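Local coordinates for protein 350aa long hypothetical aspartate-semialdehyde dehydrogenase (Sulfolobus tokodaii, PDB 2EP5) that probably acts as an aspartate-semialdehyde dehydrogenase-family enzyme that reduces malonyl-CoA to malonate semialdehyde with NADPH, at residues A[150-155]-A[174-179]; A[156-161]-A[306-311]; A[161-166]-A[259-264]; A[243-248]-A[294-299]. One frame throughout, in Å; residues are numbered along the deposited sequence.

Contact 1: A[150-155]-A[174-179]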
loop_
_atom_site.group_PDB
_atom_site.type_symbol
_atom_site.label_atom_id
_atom_site.label_comp_id
_atom_site.label_asym_id
_atom_site.label_seq_id
_atom_site.Cartn_x
_atom_site.Cartn_y
_atom_site.Cartn_z
ATOM N N ASN A 150 -19.850 -3.380 19.387
ATOM C CA ASN A 150 -19.080 -2.905 18.250
ATOM C C ASN A 150 -17.673 -3.495 18.425
ATOM O O ASN A 150 -17.141 -3.524 19.542
ATOM C CB ASN A 150 -19.069 -1.367 18.278
ATOM C CG ASN A 150 -17.906 -0.762 17.519
ATOM O OD1 ASN A 150 -16.830 -0.543 18.082
ATOM N ND2 ASN A 150 -18.114 -0.487 16.235
ATOM N N CYS A 151 -17.086 -3.977 17.333
ATOM C CA CYS A 151 -15.760 -4.596 17.385
ATOM C C CYS A 151 -14.715 -3.776 18.138
ATOM O O CYS A 151 -13.980 -4.311 18.972
ATOM C CB CYS A 151 -15.267 -4.923 15.964
ATOM S SG CYS A 151 -15.453 -3.608 14.740
ATOM N N THR A 152 -14.660 -2.479 17.864
ATOM C CA THR A 152 -13.697 -1.612 18.528
ATOM C C THR A 152 -13.996 -1.538 20.025
ATOM O O THR A 152 -13.087 -1.583 20.855
ATOM C CB THR A 152 -13.740 -0.193 17.943
ATOM O OG1 THR A 152 -13.655 -0.268 16.516
ATOM C CG2 THR A 152 -12.576 0.638 18.479
ATOM N N ALA A 153 -15.278 -1.419 20.359
ATOM C CA ALA A 153 -15.701 -1.352 21.748
ATOM C C ALA A 153 -15.269 -2.626 22.454
ATOM O O ALA A 153 -14.712 -2.584 23.559
ATOM C CB ALA A 153 -17.217 -1.205 21.826
ATOM N N ALA A 154 -15.535 -3.760 21.809
ATOM C CA ALA A 154 -15.177 -5.061 22.357
ATOM C C ALA A 154 -13.690 -5.102 22.687
ATOM O O ALA A 154 -13.295 -5.505 23.780
ATOM C CB ALA A 154 -15.514 -6.154 21.359
ATOM N N ILE A 155 -12.866 -4.672 21.737
ATOM C CA ILE A 155 -11.427 -4.677 21.935
ATOM C C ILE A 155 -11.005 -3.728 23.061
ATOM O O ILE A 155 -10.240 -4.108 23.948
ATOM C CB ILE A 155 -10.697 -4.315 20.610
ATOM C CG1 ILE A 155 -11.013 -5.384 19.551
ATOM C CG2 ILE A 155 -9.183 -4.227 20.841
ATOM C CD1 ILE A 155 -10.522 -5.057 18.149
ATOM N N ILE A 174 -9.531 8.490 24.048
ATOM C CA ILE A 174 -9.191 7.354 23.208
ATOM C C ILE A 174 -9.084 7.669 21.720
ATOM O O ILE A 174 -9.923 8.355 21.150
ATOM C CB ILE A 174 -10.228 6.213 23.359
ATOM C CG1 ILE A 174 -10.315 5.762 24.814
ATOM C CG2 ILE A 174 -9.826 5.036 22.495
ATOM C CD1 ILE A 174 -11.526 4.883 25.110
ATOM N N THR A 175 -8.023 7.168 21.106
ATOM C CA THR A 175 -7.835 7.323 19.678
ATOM C C THR A 175 -7.782 5.895 19.144
ATOM O O THR A 175 -6.981 5.081 19.613
ATOM C CB THR A 175 -6.521 8.034 19.325
ATOM O OG1 THR A 175 -6.539 9.366 19.857
ATOM C CG2 THR A 175 -6.356 8.097 17.805
ATOM N N THR A 176 -8.650 5.584 18.192
ATOM C CA THR A 176 -8.662 4.243 17.621
ATOM C C THR A 176 -8.228 4.272 16.158
ATOM O O THR A 176 -8.654 5.139 15.397
ATOM C CB THR A 176 -10.066 3.592 17.703
ATOM O OG1 THR A 176 -10.995 4.330 16.894
ATOM C CG2 THR A 176 -10.557 3.554 19.142
ATOM N N LEU A 177 -7.357 3.337 15.782
ATOM C CA LEU A 177 -6.893 3.229 14.405
ATOM C C LEU A 177 -7.496 1.919 13.904
ATOM O O LEU A 177 -7.082 0.833 14.306
ATOM C CB LEU A 177 -5.364 3.202 14.341
ATOM C CG LEU A 177 -4.660 4.518 14.718
ATOM C CD1 LEU A 177 -4.629 4.659 16.218
ATOM C CD2 LEU A 177 -3.230 4.527 14.189
ATOM N N GLN A 178 -8.484 2.035 13.022
ATOM C CA GLN A 178 -9.200 0.875 12.527
ATOM C C GLN A 178 -8.902 0.417 11.112
ATOM O O GLN A 178 -8.856 1.213 10.167
ATOM C CB GLN A 178 -10.699 1.130 12.716
ATOM C CG GLN A 178 -10.960 1.668 14.119
ATOM C CD GLN A 178 -12.416 1.916 14.446
ATOM O OE1 GLN A 178 -12.720 2.668 15.372
ATOM N NE2 GLN A 178 -13.319 1.284 13.710
ATOM N N ALA A 179 -8.712 -0.890 10.988
ATOM C CA ALA A 179 -8.410 -1.527 9.715
ATOM C C ALA A 179 -9.542 -1.359 8.719
ATOM O O ALA A 179 -10.693 -1.118 9.090
ATOM C CB ALA A 179 -8.128 -3.008 9.933
#
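T152 lays its methyl group against that of T176 and its hydroxyl over the amide of Q178, so one short side chain serves both an apolar and a polar neighbour. The two CG2 atoms meet at 3.6 Å. The torsion of T152 (chi1 -50°) sets CG2 opposite the backbone N and aims it at the strand, while OG1 stays beside that N. The Q178 side chain runs at about a right angle to T152, with NE2 3.2 Å from T152 OG1, an approach too badly angled to be a hydrogen bond. Both atoms instead bond to the carboxylate oxygen OE2 of E204, which also takes N150 ND2. The other end of the Q178 amide is held within the strand: T176 OG1 donates to Q178 OE1 at 2.8 Å, in the carbonyl plane and on a lone pair, which fixes the flip of the amide. A glycine in place of Q178 would probably leave one side of the T152 hydroxyl uncovered and deprive both T176 OG1 and the E204 carboxylate of an amide partner. The contact joins the first turn of helix 151-160 to strand 171-178; the helix lies on the mixed sheet of the alpha/beta domain that accompanies the Rossmann-type NAD(P)-binding domain in this family. C151, the predicted acyl-thioester nucleophile, opens that helix. N150 caps it, its OD1 accepting from A153 N at 2.9 Å with an N-H...O angle of 153°. On strand 171-178, T175 and L177 pack against their own counterparts in a second subunit.

Contact 2: A[156-161]-A[306-311]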
loop_
_atom_site.group_PDB
_atom_site.type_symbol
_atom_site.label_atom_id
_atom_site.label_comp_id
_atom_site.label_asym_id
_atom_site.label_seq_id
_atom_site.Cartn_x
_atom_site.Cartn_y
_atom_site.Cartn_z
ATOM N N MET A 156 -11.517 -2.502 23.034
ATOM C CA MET A 156 -11.184 -1.507 24.054
ATOM C C MET A 156 -11.593 -1.902 25.475
ATOM O O MET A 156 -10.901 -1.572 26.440
ATOM C CB MET A 156 -11.845 -0.172 23.719
ATOM C CG MET A 156 -11.427 0.437 22.398
ATOM S SD MET A 156 -9.638 0.578 22.200
ATOM C CE MET A 156 -9.463 -0.053 20.502
ATOM N N SER A 157 -12.716 -2.605 25.608
ATOM C CA SER A 157 -13.207 -3.001 26.924
ATOM C C SER A 157 -12.310 -3.976 27.672
ATOM O O SER A 157 -12.300 -3.988 28.902
ATOM C CB SER A 157 -14.615 -3.594 26.809
ATOM O OG SER A 157 -14.621 -4.816 26.088
ATOM N N MET A 158 -11.548 -4.785 26.938
ATOM C CA MET A 158 -10.674 -5.773 27.563
ATOM C C MET A 158 -9.715 -5.191 28.605
ATOM O O MET A 158 -9.699 -5.634 29.752
ATOM C CB MET A 158 -9.877 -6.530 26.498
ATOM C CG MET A 158 -10.743 -7.267 25.491
ATOM S SD MET A 158 -11.767 -8.524 26.269
ATOM C CE MET A 158 -10.645 -9.925 26.290
ATOM N N PRO A 159 -8.898 -4.194 28.222
ATOM C CA PRO A 159 -7.974 -3.634 29.210
ATOM C C PRO A 159 -8.636 -2.739 30.260
ATOM O O PRO A 159 -8.141 -2.622 31.378
ATOM C CB PRO A 159 -6.969 -2.881 28.347
ATOM C CG PRO A 159 -7.802 -2.396 27.228
ATOM C CD PRO A 159 -8.685 -3.583 26.898
ATOM N N ILE A 160 -9.753 -2.120 29.896
ATOM C CA ILE A 160 -10.472 -1.231 30.787
ATOM C C ILE A 160 -11.143 -1.928 31.976
ATOM O O ILE A 160 -11.048 -1.451 33.109
ATOM C CB ILE A 160 -11.531 -0.428 29.999
ATOM C CG1 ILE A 160 -10.832 0.578 29.084
ATOM C CG2 ILE A 160 -12.472 0.301 30.953
ATOM C CD1 ILE A 160 -11.777 1.349 28.192
ATOM N N LYS A 161 -11.817 -3.048 31.723
ATOM C CA LYS A 161 -12.508 -3.787 32.782
ATOM C C LYS A 161 -11.642 -4.040 34.019
ATOM O O LYS A 161 -11.987 -3.620 35.125
ATOM C CB LYS A 161 -13.036 -5.121 32.239
ATOM C CG LYS A 161 -13.689 -6.012 33.287
ATOM C CD LYS A 161 -14.976 -5.404 33.818
ATOM C CE LYS A 161 -15.612 -6.320 34.865
ATOM N NZ LYS A 161 -16.957 -5.843 35.277
ATOM N N MET A 306 -8.458 -14.136 19.386
ATOM C CA MET A 306 -9.367 -13.960 20.512
ATOM C C MET A 306 -8.700 -13.211 21.656
ATOM O O MET A 306 -9.361 -12.774 22.594
ATOM C CB MET A 306 -9.877 -15.314 21.018
ATOM C CG MET A 306 -11.052 -15.846 20.223
ATOM S SD MET A 306 -12.353 -14.600 20.118
ATOM C CE MET A 306 -13.090 -14.748 21.738
ATOM N N ALA A 307 -7.386 -13.062 21.572
ATOM C CA ALA A 307 -6.646 -12.363 22.604
ATOM C C ALA A 307 -6.248 -10.975 22.106
ATOM O O ALA A 307 -5.940 -10.792 20.930
ATOM C CB ALA A 307 -5.396 -13.172 22.990
ATOM N N VAL A 308 -6.282 -9.994 22.997
ATOM C CA VAL A 308 -5.883 -8.640 22.632
ATOM C C VAL A 308 -4.467 -8.440 23.160
ATOM O O VAL A 308 -4.086 -9.026 24.177
ATOM C CB VAL A 308 -6.799 -7.574 23.264
ATOM C CG1 VAL A 308 -8.225 -7.761 22.777
ATOM C CG2 VAL A 308 -6.714 -7.657 24.780
ATOM N N THR A 309 -3.683 -7.625 22.470
ATOM C CA THR A 309 -2.318 -7.389 22.901
ATOM C C THR A 309 -2.157 -5.944 23.349
ATOM O O THR A 309 -2.506 -5.020 22.614
ATOM C CB THR A 309 -1.330 -7.682 21.767
ATOM O OG1 THR A 309 -1.564 -9.006 21.266
ATOM C CG2 THR A 309 0.100 -7.573 22.265
ATOM N N VAL A 310 -1.627 -5.769 24.557
ATOM C CA VAL A 310 -1.407 -4.454 25.144
ATOM C C VAL A 310 0.089 -4.170 25.254
ATOM O O VAL A 310 0.884 -5.068 25.546
ATOM C CB VAL A 310 -2.020 -4.360 26.566
ATOM C CG1 VAL A 310 -1.700 -3.021 27.179
ATOM C CG2 VAL A 310 -3.533 -4.561 26.513
ATOM N N GLY A 311 0.462 -2.917 25.015
ATOM C CA GLY A 311 1.853 -2.517 25.100
ATOM C C GLY A 311 1.985 -1.049 25.469
ATOM O O GLY A 311 0.986 -0.345 25.637
#
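M158 and V308 form the closer of two apolar pairs by which helix 151-160 packs on strand 308-316, an alpha-on-beta layer of the mixed-sheet domain that carries the family's dimerisation region. No hydrogen bond crosses the interface, and all four touching residues are buried. In the first pair the methionine works through the base of its side chain: M158 CG lies 3.7 Å from V308 CG1, and M158 CB lies 3.8 Å from V308 CG2. M158 CG touches both valine methyls, nearer to CG1, while CB touches CG2. The first torsion of M158 (chi1 -59°) sets CG opposite the carbonyl carbon, where it meets the valine; beyond CG the chain bends twice, and M158 also packs against P284, R331 and I124. The second pair is looser and lies further along the strand, where the ring of P159 faces V310. V308 and V310 also both touch V324 on the neighbouring strand 319-326, so the helix rests on a surface built from two strands.

The backbone bonds do not cross the contact: V308 and V310 pair with strand 285-287 and its flanks, through P284, I286 and R288. On the helix, the proline nitrogen at 159 has no hydrogen to give to the preceding turn, and the helix is kinked there. Across the proline, K161 N still bonds to S157 O at 3.0 Å. Where the proline ring meets the strand, P159 CB stands 4.2 Å from V310 CG2.

Contact 3: A[161-166]-A[259-264]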
loop_
_atom_site.group_PDB
_atom_site.type_symbol
_atom_site.label_atom_id
_atom_site.label_comp_id
_atom_site.label_asym_id
_atom_site.label_seq_id
_atom_site.Cartn_x
_atom_site.Cartn_y
_atom_site.Cartn_z
ATOM N N LYS A 161 -11.817 -3.048 31.723
ATOM C CA LYS A 161 -12.508 -3.787 32.782
ATOM C C LYS A 161 -11.642 -4.040 34.019
ATOM O O LYS A 161 -11.987 -3.620 35.125
ATOM C CB LYS A 161 -13.036 -5.121 32.239
ATOM C CG LYS A 161 -13.689 -6.012 33.287
ATOM C CD LYS A 161 -14.976 -5.404 33.818
ATOM C CE LYS A 161 -15.612 -6.320 34.865
ATOM N NZ LYS A 161 -16.957 -5.843 35.277
ATOM N N PRO A 162 -10.508 -4.738 33.853
ATOM C CA PRO A 162 -9.663 -4.990 35.024
ATOM C C PRO A 162 -9.096 -3.715 35.650
ATOM O O PRO A 162 -8.465 -3.764 36.706
ATOM C CB PRO A 162 -8.579 -5.919 34.477
ATOM C CG PRO A 162 -8.503 -5.542 33.020
ATOM C CD PRO A 162 -9.949 -5.376 32.648
ATOM N N LEU A 163 -9.327 -2.577 34.999
ATOM C CA LEU A 163 -8.849 -1.287 35.502
ATOM C C LEU A 163 -10.041 -0.348 35.677
ATOM O O LEU A 163 -9.891 0.876 35.754
ATOM C CB LEU A 163 -7.854 -0.668 34.513
ATOM C CG LEU A 163 -6.674 -1.518 34.033
ATOM C CD1 LEU A 163 -5.729 -0.651 33.205
ATOM C CD2 LEU A 163 -5.941 -2.111 35.225
ATOM N N ILE A 164 -11.229 -0.934 35.751
ATOM C CA ILE A 164 -12.451 -0.158 35.880
ATOM C C ILE A 164 -12.453 0.851 37.027
ATOM O O ILE A 164 -13.064 1.909 36.911
ATOM C CB ILE A 164 -13.688 -1.091 36.009
ATOM C CG1 ILE A 164 -14.969 -0.258 36.001
ATOM C CG2 ILE A 164 -13.596 -1.925 37.279
ATOM C CD1 ILE A 164 -15.168 0.546 34.734
ATOM N N GLU A 165 -11.769 0.555 38.128
ATOM C CA GLU A 165 -11.782 1.503 39.234
ATOM C C GLU A 165 -10.993 2.779 38.944
ATOM O O GLU A 165 -11.299 3.840 39.489
ATOM C CB GLU A 165 -11.261 0.874 40.526
ATOM C CG GLU A 165 -11.782 1.631 41.744
ATOM C CD GLU A 165 -10.761 1.787 42.856
ATOM O OE1 GLU A 165 -10.343 0.754 43.427
ATOM O OE2 GLU A 165 -10.386 2.949 43.155
ATOM N N ILE A 166 -9.976 2.676 38.094
ATOM C CA ILE A 166 -9.173 3.839 37.732
ATOM C C ILE A 166 -9.908 4.621 36.650
ATOM O O ILE A 166 -10.061 5.844 36.744
ATOM C CB ILE A 166 -7.801 3.420 37.182
ATOM C CG1 ILE A 166 -7.054 2.596 38.230
ATOM C CG2 ILE A 166 -6.995 4.650 36.807
ATOM C CD1 ILE A 166 -5.734 2.028 37.733
ATOM N N GLU A 259 3.525 -1.496 37.664
ATOM C CA GLU A 259 3.817 -2.920 37.626
ATOM C C GLU A 259 2.626 -3.787 38.027
ATOM O O GLU A 259 2.425 -4.867 37.470
ATOM C CB GLU A 259 5.024 -3.246 38.518
ATOM C CG GLU A 259 6.346 -2.626 38.055
ATOM C CD GLU A 259 6.737 -3.032 36.636
ATOM O OE1 GLU A 259 6.898 -4.246 36.377
ATOM O OE2 GLU A 259 6.883 -2.136 35.774
ATOM N N GLU A 260 1.840 -3.330 38.993
ATOM C CA GLU A 260 0.677 -4.105 39.412
ATOM C C GLU A 260 -0.321 -4.161 38.255
ATOM O O GLU A 260 -0.980 -5.178 38.038
ATOM C CB GLU A 260 0.015 -3.478 40.642
ATOM C CG GLU A 260 -1.148 -4.305 41.190
ATOM C CD GLU A 260 -0.696 -5.598 41.867
ATOM O OE1 GLU A 260 0.182 -6.299 41.315
ATOM O OE2 GLU A 260 -1.227 -5.922 42.953
ATOM N N ILE A 261 -0.419 -3.059 37.515
ATOM C CA ILE A 261 -1.314 -2.979 36.367
ATOM C C ILE A 261 -0.909 -4.001 35.298
ATOM O O ILE A 261 -1.749 -4.736 34.782
ATOM C CB ILE A 261 -1.317 -1.543 35.767
ATOM C CG1 ILE A 261 -2.165 -0.624 36.652
ATOM C CG2 ILE A 261 -1.847 -1.555 34.333
ATOM C CD1 ILE A 261 -2.227 0.802 36.172
ATOM N N LYS A 262 0.379 -4.047 34.972
ATOM C CA LYS A 262 0.859 -5.000 33.979
ATOM C C LYS A 262 0.529 -6.412 34.457
ATOM O O LYS A 262 0.098 -7.266 33.680
ATOM C CB LYS A 262 2.374 -4.862 33.787
ATOM C CG LYS A 262 2.813 -3.565 33.127
ATOM C CD LYS A 262 4.329 -3.486 33.056
ATOM C CE LYS A 262 4.796 -2.180 32.446
ATOM N NZ LYS A 262 6.281 -2.014 32.569
ATOM N N LYS A 263 0.730 -6.643 35.749
ATOM C CA LYS A 263 0.449 -7.941 36.338
ATOM C C LYS A 263 -1.042 -8.281 36.252
ATOM O O LYS A 263 -1.413 -9.391 35.871
ATOM C CB LYS A 263 0.900 -7.961 37.801
ATOM C CG LYS A 263 0.661 -9.290 38.513
ATOM C CD LYS A 263 0.926 -9.195 40.023
ATOM C CE LYS A 263 2.380 -8.849 40.335
ATOM N NZ LYS A 263 2.606 -8.672 41.803
ATOM N N THR A 264 -1.891 -7.318 36.599
ATOM C CA THR A 264 -3.336 -7.525 36.577
ATOM C C THR A 264 -3.850 -7.883 35.182
ATOM O O THR A 264 -4.697 -8.764 35.035
ATOM C CB THR A 264 -4.089 -6.261 37.093
ATOM O OG1 THR A 264 -3.667 -5.963 38.433
ATOM C CG2 THR A 264 -5.595 -6.491 37.089
#
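I261 meets two side chains of the opposite segment with two different branches. Its CG2 lies 4.1 Å from L163 CD1, the two side chains crossing at about a right angle, while its CD1 meets I166 CD1 tip to tip at 4.0 Å. With chi1 at -77°, the longer branch of I261 stands opposite its carbonyl carbon, which puts CG2 opposite the backbone N, where it meets the leucine. At the other end of the contact T264 CG2 rests 4.0 Å from both the ring carbon CB and the carbonyl O of P162.

The threonine is oriented from behind. T264 OG1 donates to E260 O at 2.8 Å, from 43° out of the carbonyl plane, and that oxygen also accepts T264 N. With the hydroxyl held on its own helix, the methyl faces P162. Replacing T264 with a serine would probably open a gap beside the P162 ring, since the methyl that covers it would be gone.

Farther out, L163 is the N-cap residue of helix 164-168, and P162 and L163 also touch L265 of helix 258-266. Helix 258-266 thus packs against the start of helix 164-168, and L320 of strand 319-326 touches both L163 and I261.

Contact 4: A[243-248]-A[294-299]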
loop_
_atom_site.group_PDB
_atom_site.type_symbol
_atom_site.label_atom_id
_atom_site.label_comp_id
_atom_site.label_asym_id
_atom_site.label_seq_id
_atom_site.Cartn_x
_atom_site.Cartn_y
_atom_site.Cartn_z
ATOM N N GLY A 243 -7.297 -5.744 12.101
ATOM C CA GLY A 243 -6.744 -5.326 13.375
ATOM C C GLY A 243 -7.051 -3.884 13.715
ATOM O O GLY A 243 -6.742 -2.975 12.935
ATOM N N HIS A 244 -7.688 -3.684 14.867
ATOM C CA HIS A 244 -8.034 -2.357 15.359
ATOM C C HIS A 244 -7.104 -2.001 16.508
ATOM O O HIS A 244 -7.001 -2.734 17.497
ATOM C CB HIS A 244 -9.473 -2.315 15.874
ATOM C CG HIS A 244 -10.503 -2.276 14.791
ATOM N ND1 HIS A 244 -10.176 -2.149 13.457
ATOM C CD2 HIS A 244 -11.855 -2.333 14.844
ATOM C CE1 HIS A 244 -11.282 -2.128 12.737
ATOM N NE2 HIS A 244 -12.314 -2.238 13.554
ATOM N N MET A 245 -6.422 -0.874 16.373
ATOM C CA MET A 245 -5.518 -0.425 17.408
ATOM C C MET A 245 -6.191 0.707 18.179
ATOM O O MET A 245 -7.005 1.456 17.626
ATOM C CB MET A 245 -4.204 0.053 16.786
ATOM C CG MET A 245 -3.209 0.601 17.798
ATOM S SD MET A 245 -1.520 0.634 17.159
ATOM C CE MET A 245 -1.259 -1.110 16.859
ATOM N N GLY A 246 -5.861 0.821 19.460
ATOM C CA GLY A 246 -6.439 1.871 20.271
ATOM C C GLY A 246 -5.441 2.439 21.260
ATOM O O GLY A 246 -4.780 1.690 21.988
ATOM N N VAL A 247 -5.306 3.762 21.264
ATOM C CA VAL A 247 -4.418 4.430 22.202
ATOM C C VAL A 247 -5.339 4.946 23.296
ATOM O O VAL A 247 -6.164 5.837 23.064
ATOM C CB VAL A 247 -3.685 5.625 21.570
ATOM C CG1 VAL A 247 -2.791 6.294 22.612
ATOM C CG2 VAL A 247 -2.861 5.155 20.397
ATOM N N ILE A 248 -5.202 4.367 24.482
ATOM C CA ILE A 248 -6.032 4.733 25.610
ATOM C C ILE A 248 -5.273 5.577 26.628
ATOM O O ILE A 248 -4.181 5.212 27.070
ATOM C CB ILE A 248 -6.598 3.453 26.287
ATOM C CG1 ILE A 248 -7.400 2.648 25.250
ATOM C CG2 ILE A 248 -7.481 3.819 27.496
ATOM C CD1 ILE A 248 -7.922 1.311 25.756
ATOM N N PRO A 294 2.068 -3.309 20.601
ATOM C CA PRO A 294 1.729 -4.275 19.548
ATOM C C PRO A 294 1.734 -3.714 18.129
ATOM O O PRO A 294 1.677 -2.502 17.920
ATOM C CB PRO A 294 0.340 -4.728 19.949
ATOM C CG PRO A 294 -0.268 -3.415 20.415
ATOM C CD PRO A 294 0.843 -2.815 21.263
ATOM N N GLN A 295 1.798 -4.623 17.162
ATOM C CA GLN A 295 1.779 -4.281 15.748
ATOM C C GLN A 295 0.846 -5.258 15.041
ATOM O O GLN A 295 0.919 -6.464 15.255
ATOM C CB GLN A 295 3.173 -4.410 15.125
ATOM C CG GLN A 295 4.157 -3.310 15.456
ATOM C CD GLN A 295 5.471 -3.512 14.729
ATOM O OE1 GLN A 295 5.486 -3.705 13.518
ATOM N NE2 GLN A 295 6.580 -3.472 15.465
ATOM N N PRO A 296 -0.049 -4.741 14.192
ATOM C CA PRO A 296 -0.992 -5.575 13.450
ATOM C C PRO A 296 -0.390 -6.838 12.821
ATOM O O PRO A 296 -0.852 -7.946 13.096
ATOM C CB PRO A 296 -1.526 -4.612 12.402
ATOM C CG PRO A 296 -1.615 -3.345 13.178
ATOM C CD PRO A 296 -0.298 -3.312 13.928
ATOM N N ILE A 297 0.644 -6.679 11.992
ATOM C CA ILE A 297 1.240 -7.831 11.313
ATOM C C ILE A 297 1.902 -8.873 12.211
ATOM O O ILE A 297 2.162 -9.989 11.769
ATOM C CB ILE A 297 2.261 -7.400 10.220
ATOM C CG1 ILE A 297 3.468 -6.705 10.847
ATOM C CG2 ILE A 297 1.585 -6.485 9.224
ATOM C CD1 ILE A 297 4.545 -6.329 9.834
ATOM N N ILE A 298 2.157 -8.525 13.467
ATOM C CA ILE A 298 2.792 -9.461 14.388
ATOM C C ILE A 298 1.844 -10.055 15.418
ATOM O O ILE A 298 1.881 -11.254 15.680
ATOM C CB ILE A 298 3.930 -8.796 15.204
ATOM C CG1 ILE A 298 5.014 -8.241 14.277
ATOM C CG2 ILE A 298 4.530 -9.812 16.183
ATOM C CD1 ILE A 298 6.037 -7.396 15.013
ATOM N N ASP A 299 0.991 -9.214 15.993
ATOM C CA ASP A 299 0.097 -9.638 17.061
ATOM C C ASP A 299 -1.388 -9.829 16.773
ATOM O O ASP A 299 -2.110 -10.364 17.607
ATOM C CB ASP A 299 0.256 -8.658 18.223
ATOM C CG ASP A 299 1.701 -8.512 18.664
ATOM O OD1 ASP A 299 2.270 -9.513 19.151
ATOM O OD2 ASP A 299 2.266 -7.403 18.520
#
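M245 reaches out of strand 244-251 to place its terminal methyl against two prolines, P294 and P296. From CB the chain continues to CG, set opposite the backbone N (chi1 178°), and stays extended to SD. It then bends at chi3, -61°, to bring CE to the prolines. That methyl makes all of the close contacts: it lies 3.4 Å from the carbonyl O of P294, 3.8 Å from P296 CD and 4.4 Å from P294 CG. The M245 and P296 side chains cross at about a right angle.

The strand belongs to the mixed sheet of the family's dimerisation region, and the prolines come from a connection that leads into the short helix 296-299. P294 follows a cis peptide bond. Q295 is the N-cap residue of that helix, and its backbone N donates to D299 OD2 at 3.1 Å, the oxygen accepting on its anti lone pair; D299 OD1 forms a salt bridge with R293. Q295 O accepts from both D299 N and I298 N.

A second subunit borders this region: its I197 packs on M245 and Q295, and its N196 bonds to Q295 OE1 and I297 N. Beside M245 in the strand, H244, the predicted proton acceptor, points its CB away from the prolines and packs on C151 and T152.

Contacts 1 and 2 use successive parts of helix 151-160 and lie with their centres about 11 Å apart, M156 CE meeting T176 CG2 at 4.0 Å. Contacts 1 and 4 are joined through neighbouring strands, L177 N lying 2.7 Å from M245 O. Between them lies the predicted active site: C151 belongs to contact 1 and H244 to contact 4. Contact 2 stands back from it, V308 about 9 Å from H244 between side chains. It also touches contact 4, with T309 O 3.5 Å from P294 CG. Contact 3 shares K161 with contact 2 but lies away from the predicted active site, its centre about 20 Å from that of contact 1.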